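Long-range contacts in nird-like protein (Hydrogenobacter thermophilus, PDB 4CH7), which decarboxylates siroheme to didecarboxysiroheme, a step in the biosynthesis of heme d1: residues R121-R126 with K329-A334; A87-S92 with S321-R326. All blocks are in the same frame, centred on the assembly; numbering follows the deposited sequence.

Contact 1 (R121-R126 with K329-A334); sequences RLMAER and KELISA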
loop_
_atom_site.group_PDB
_atom_site.type_symbol
_atom_site.label_atom_id
_atom_site.label_comp_id
_atom_site.label_asym_id
_atom_site.label_seq_id
_atom_site.Cartn_x
_atom_site.Cartn_y
_atom_site.Cartn_z
ATOM N N ARG A 121 0.471 20.808 -2.944
ATOM C CA ARG A 121 0.807 22.209 -3.204
ATOM C C ARG A 121 0.996 22.949 -1.886
ATOM O O ARG A 121 1.976 23.672 -1.693
ATOM C CB ARG A 121 -0.289 22.891 -4.035
ATOM C CG ARG A 121 -0.158 24.409 -4.112
ATOM C CD ARG A 121 -1.242 25.033 -4.982
ATOM N NE ARG A 121 -2.588 24.630 -4.580
ATOM C CZ ARG A 121 -3.297 25.227 -3.626
ATOM N NH1 ARG A 121 -2.792 26.255 -2.960
ATOM N NH2 ARG A 121 -4.514 24.795 -3.331
ATOM N N LEU A 122 0.052 22.740 -0.975
ATOM C CA LEU A 122 0.102 23.341 0.349
ATOM C C LEU A 122 1.277 22.799 1.165
ATOM O O LEU A 122 1.903 23.541 1.923
ATOM C CB LEU A 122 -1.224 23.113 1.074
ATOM C CG LEU A 122 -2.423 23.769 0.387
ATOM C CD1 LEU A 122 -3.739 23.277 0.960
ATOM C CD2 LEU A 122 -2.324 25.279 0.494
HETATM N N MSE A 123 1.572 21.511 0.998
HETATM C CA MSE A 123 2.734 20.893 1.630
HETATM C C MSE A 123 4.016 21.551 1.131
HETATM O O MSE A 123 4.845 22.002 1.918
HETATM C CB MSE A 123 2.793 19.397 1.309
HETATM C CG MSE A 123 1.823 18.504 2.078
HETATM SE SE MSE A 123 2.010 16.669 1.445
HETATM C CE MSE A 123 0.731 15.769 2.557
ATOM N N ALA A 124 4.169 21.594 -0.188
ATOM C CA ALA A 124 5.358 22.162 -0.818
ATOM C C ALA A 124 5.508 23.650 -0.519
ATOM O O ALA A 124 6.621 24.144 -0.351
ATOM C CB ALA A 124 5.320 21.926 -2.317
ATOM N N GLU A 125 4.386 24.361 -0.466
ATOM C CA GLU A 125 4.398 25.786 -0.152
ATOM C C GLU A 125 4.881 26.023 1.279
ATOM O O GLU A 125 5.705 26.904 1.533
ATOM C CB GLU A 125 3.001 26.385 -0.337
ATOM C CG GLU A 125 2.926 27.873 -0.026
ATOM C CD GLU A 125 1.508 28.368 0.165
ATOM O OE1 GLU A 125 0.572 27.699 -0.318
ATOM O OE2 GLU A 125 1.332 29.428 0.800
ATOM N N ARG A 126 4.353 25.227 2.206
ATOM C CA ARG A 126 4.715 25.307 3.619
ATOM C C ARG A 126 6.179 24.934 3.851
ATOM O O ARG A 126 6.873 25.562 4.655
ATOM C CB ARG A 126 3.792 24.396 4.437
ATOM C CG ARG A 126 4.224 24.155 5.878
ATOM C CD ARG A 126 4.137 25.414 6.723
ATOM N NE ARG A 126 4.520 25.161 8.108
ATOM C CZ ARG A 126 4.860 26.109 8.975
ATOM N NH1 ARG A 126 4.872 27.379 8.597
ATOM N NH2 ARG A 126 5.197 25.787 10.216
ATOM N N LYS A 329 -6.435 20.785 8.359
ATOM C CA LYS A 329 -6.841 22.102 8.845
ATOM C C LYS A 329 -5.641 22.852 9.406
ATOM O O LYS A 329 -5.461 24.043 9.149
ATOM C CB LYS A 329 -7.894 21.972 9.947
ATOM C CG LYS A 329 -9.100 21.114 9.604
ATOM C CD LYS A 329 -10.001 21.769 8.576
ATOM C CE LYS A 329 -11.325 21.023 8.460
ATOM N NZ LYS A 329 -12.075 21.021 9.747
ATOM N N GLU A 330 -4.822 22.139 10.174
ATOM C CA GLU A 330 -3.627 22.712 10.781
ATOM C C GLU A 330 -2.643 23.227 9.737
ATOM O O GLU A 330 -2.023 24.273 9.928
ATOM C CB GLU A 330 -2.945 21.687 11.689
ATOM C CG GLU A 330 -3.323 21.828 13.149
ATOM C CD GLU A 330 -2.925 23.176 13.713
ATOM O OE1 GLU A 330 -1.710 23.457 13.775
ATOM O OE2 GLU A 330 -3.824 23.956 14.089
ATOM N N LEU A 331 -2.505 22.490 8.638
ATOM C CA LEU A 331 -1.673 22.932 7.522
ATOM C C LEU A 331 -2.236 24.215 6.919
ATOM O O LEU A 331 -1.494 25.153 6.622
ATOM C CB LEU A 331 -1.575 21.845 6.449
ATOM C CG LEU A 331 -0.783 22.226 5.197
ATOM C CD1 LEU A 331 0.634 22.608 5.572
ATOM C CD2 LEU A 331 -0.782 21.096 4.180
ATOM N N ILE A 332 -3.554 24.242 6.737
ATOM C CA ILE A 332 -4.247 25.434 6.266
ATOM C C ILE A 332 -4.028 26.591 7.237
ATOM O O ILE A 332 -3.649 27.692 6.837
ATOM C CB ILE A 332 -5.765 25.187 6.136
ATOM C CG1 ILE A 332 -6.054 24.070 5.131
ATOM C CG2 ILE A 332 -6.483 26.475 5.744
ATOM C CD1 ILE A 332 -5.684 24.422 3.706
ATOM N N SER A 333 -4.260 26.325 8.518
ATOM C CA SER A 333 -4.146 27.345 9.556
ATOM C C SER A 333 -2.721 27.876 9.701
ATOM O O SER A 333 -2.516 29.071 9.899
ATOM C CB SER A 333 -4.643 26.800 10.897
ATOM O OG SER A 333 -4.635 27.808 11.893
ATOM N N ALA A 334 -1.738 26.988 9.604
ATOM C CA ALA A 334 -0.339 27.392 9.706
ATOM C C ALA A 334 0.073 28.240 8.506
ATOM O O ALA A 334 1.014 29.030 8.586
ATOM C CB ALA A 334 0.559 26.174 9.833
#
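Leu331 of helix 323-335 points its isobutyl group at the flank of helix 116-126, where Leu122, Met123 and Arg126 receive its two methyls. Its CB points toward helix 116-126, and chi1 (177°) sets CG anti to the backbone N. CD2 rests against Leu122 CB at 3.7 Å and also faces the backbone of Met123, with N at 4.0 Å and the side-chain CG a little farther. CD1, the other methyl, lies against the aliphatic start of Arg126, 3.8 Å from its CB; the two side chains run alongside each other with opposite headings. A second apolar touch is made by Ile332. Its CB points away from helix 116-126, but the bend at chi2 (-66°) brings CD1 back to within 3.6 Å of Leu122 CD1, and the two side chains cross obliquely. Phe84 of helix 75-87 touches Leu331, Met123 and Arg126, so a third helix closes on this packed part. Toward solvent the fit is looser. The Arg126 chain bends at chi2, and its guanidinium lies over Ala334, whose CB sits under one face, 4.4 Å from CZ. NH1 is 4.2 Å from Ala334 O, too far for a hydrogen bond. An alanine at Leu331 would probably open a gap between the helices, leaving Leu122 CB and the CB and CG of Arg126 without the methyls that meet them. The segment axes approach to 10.4 Å at 45°, a spacing bridged chiefly by side chains. With apolar carbons making the close contacts and the one charged group lying over a methyl, this helix pair is joined by dispersion and exclusion of water, with little directional bonding to fix its angle.

Contact 2 (A87-S92 with S321-R326); sequences ACPGVS and SEEFER
Pro89 sets its ring against the N-terminal part of helix 323-335, at Glu323 and Phe324. Followed round from CB, the ring meets the helix at each carbon. CB lies 3.9 Å from Glu323 CG. CG, the tip, packs on the helix backbone itself, 3.4 Å from Glu323 O and 3.7 Å from Phe324 CA. CD turns to the aromatic ring, 4.2 Å from Phe324 CD1, and the two side chains cross at about a right angle. Phe324, with CG anti to its backbone N (chi1 179°), sends its ring past the proline into the bend of residues 88-91, a type I turn closed by a hydrogen bond from Val91 N to Cys88 O. There Gly90 N lies in the ring plane at the edge, 3.8 Å from CD1, while Cys88 SG makes an oblique sulfur-aromatic contact, 3.6 Å from CE1 and 72° off the ring normal from the centroid. The same sulfur accepts a weak hydrogen bond from Gly90 N at 3.4 Å, which may steady the thiol within the turn. Gly90 has little space for a side chain, since a CB there would lie about 3.1 Å from Phe324 CE1. Beyond the two segments, Pro110 and Ile113 also touch the phenyl ring, and Trp327 reaches Cys88 and Pro89. The turn links helix 75-87 to strand 91-97 in the ferredoxin-like β-α-β-β-α-β order of the AsnC-like ligand binding domain, and the C-terminal helix packs Phe324, with Trp327 beside it, across this connection.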
loop_
_atom_site.group_PDB
_atom_site.type_symbol
_atom_site.label_atom_id
_atom_site.label_comp_id
_atom_site.label_asym_id
_atom_site.label_seq_id
_atom_site.Cartn_x
_atom_site.Cartn_y
_atom_site.Cartn_z
ATOM N N ALA A 87 4.370 13.522 9.464
ATOM C CA ALA A 87 3.240 14.002 10.255
ATOM C C ALA A 87 1.900 13.767 9.558
ATOM O O ALA A 87 0.878 13.569 10.217
ATOM C CB ALA A 87 3.415 15.477 10.585
ATOM N N CYS A 88 1.909 13.794 8.229
ATOM C CA CYS A 88 0.693 13.549 7.463
ATOM C C CYS A 88 0.216 12.111 7.621
ATOM O O CYS A 88 0.952 11.171 7.318
ATOM C CB CYS A 88 0.906 13.869 5.985
ATOM S SG CYS A 88 -0.563 13.612 4.969
ATOM N N PRO A 89 -1.026 11.941 8.099
ATOM C CA PRO A 89 -1.647 10.629 8.315
ATOM C C PRO A 89 -1.880 9.895 7.000
ATOM O O PRO A 89 -2.099 8.684 7.012
ATOM C CB PRO A 89 -2.993 10.981 8.960
ATOM C CG PRO A 89 -2.808 12.368 9.526
ATOM C CD PRO A 89 -1.897 13.041 8.545
ATOM N N GLY A 90 -1.836 10.622 5.886
ATOM C CA GLY A 90 -2.036 10.023 4.578
ATOM C C GLY A 90 -0.757 9.552 3.908
ATOM O O GLY A 90 -0.800 8.954 2.829
ATOM N N VAL A 91 0.383 9.826 4.540
ATOM C CA VAL A 91 1.671 9.367 4.029
ATOM C C VAL A 91 2.021 8.000 4.615
ATOM O O VAL A 91 2.188 7.864 5.828
ATOM C CB VAL A 91 2.797 10.373 4.328
ATOM C CG1 VAL A 91 4.144 9.800 3.913
ATOM C CG2 VAL A 91 2.532 11.683 3.607
ATOM N N SER A 92 2.124 6.991 3.752
ATOM C CA SER A 92 2.386 5.620 4.188
ATOM C C SER A 92 3.882 5.321 4.246
ATOM O O SER A 92 4.407 4.922 5.287
ATOM C CB SER A 92 1.692 4.624 3.259
ATOM O OG SER A 92 2.131 4.781 1.922
ATOM N N SER A 321 -10.154 7.740 9.233
ATOM C CA SER A 321 -9.910 8.311 10.551
ATOM C C SER A 321 -10.040 9.823 10.432
ATOM O O SER A 321 -9.899 10.376 9.342
ATOM C CB SER A 321 -8.524 7.930 11.069
ATOM O OG SER A 321 -7.508 8.395 10.203
ATOM N N GLU A 322 -10.323 10.490 11.546
ATOM C CA GLU A 322 -10.549 11.930 11.532
ATOM C C GLU A 322 -9.236 12.700 11.550
ATOM O O GLU A 322 -9.218 13.920 11.380
ATOM C CB GLU A 322 -11.398 12.340 12.735
ATOM C CG GLU A 322 -12.754 11.665 12.794
ATOM C CD GLU A 322 -13.348 11.686 14.185
ATOM O OE1 GLU A 322 -12.588 11.905 15.153
ATOM O OE2 GLU A 322 -14.574 11.483 14.311
ATOM N N GLU A 323 -8.137 11.979 11.749
ATOM C CA GLU A 323 -6.840 12.609 11.976
ATOM C C GLU A 323 -6.196 13.257 10.743
ATOM O O GLU A 323 -5.339 14.126 10.889
ATOM C CB GLU A 323 -5.867 11.632 12.650
ATOM C CG GLU A 323 -5.534 10.399 11.834
ATOM C CD GLU A 323 -4.562 9.475 12.545
ATOM O OE1 GLU A 323 -3.994 9.886 13.581
ATOM O OE2 GLU A 323 -4.371 8.337 12.068
ATOM N N PHE A 324 -6.595 12.852 9.538
ATOM C CA PHE A 324 -6.073 13.507 8.339
ATOM C C PHE A 324 -6.643 14.910 8.209
ATOM O O PHE A 324 -5.905 15.879 8.036
ATOM C CB PHE A 324 -6.383 12.720 7.062
ATOM C CG PHE A 324 -5.870 13.388 5.809
ATOM C CD1 PHE A 324 -4.578 13.146 5.361
ATOM C CD2 PHE A 324 -6.669 14.273 5.089
ATOM C CE1 PHE A 324 -4.092 13.765 4.217
ATOM C CE2 PHE A 324 -6.190 14.898 3.947
ATOM C CZ PHE A 324 -4.900 14.641 3.510
ATOM N N GLU A 325 -7.968 14.999 8.264
ATOM C CA GLU A 325 -8.670 16.270 8.149
ATOM C C GLU A 325 -8.159 17.256 9.192
ATOM O O GLU A 325 -7.842 18.401 8.872
ATOM C CB GLU A 325 -10.177 16.056 8.308
ATOM C CG GLU A 325 -11.001 17.335 8.279
ATOM C CD GLU A 325 -12.482 17.078 8.478
ATOM O OE1 GLU A 325 -13.038 16.211 7.773
ATOM O OE2 GLU A 325 -13.088 17.741 9.344
ATOM N N ARG A 326 -8.065 16.793 10.435
ATOM C CA ARG A 326 -7.543 17.607 11.526
ATOM C C ARG A 326 -6.107 18.042 11.248
ATOM O O ARG A 326 -5.737 19.189 11.506
ATOM C CB ARG A 326 -7.629 16.842 12.848
ATOM C CG ARG A 326 -7.004 17.565 14.025
ATOM C CD ARG A 326 -7.312 16.866 15.340
ATOM N NE ARG A 326 -7.108 15.422 15.264
ATOM C CZ ARG A 326 -5.919 14.829 15.302
ATOM N NH1 ARG A 326 -4.814 15.552 15.407
ATOM N NH2 ARG A 326 -5.832 13.509 15.231
#

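In the fold
Helix 323-335 serves both contacts in succession: its N-terminal part meets the bend at 87-92, and its later turns lie beside helix 116-126. The centres are 13 Å apart, and the two sites touch directly where the CE of Met123 (contact 1) lies 3.5 Å from Cys88 SG (contact 2). Trp327, on the helix between the two segments, packs on Met123, Cys88 and Pro89 and so joins the sites. Contact 1 lies farther out, about 24 Å from the centre of the chain against about 15 Å for contact 2. His93, the inferred active-site residue, lies on strand 91-97, into which the turn of contact 2 leads, with its side chain about 10 Å from Gly90.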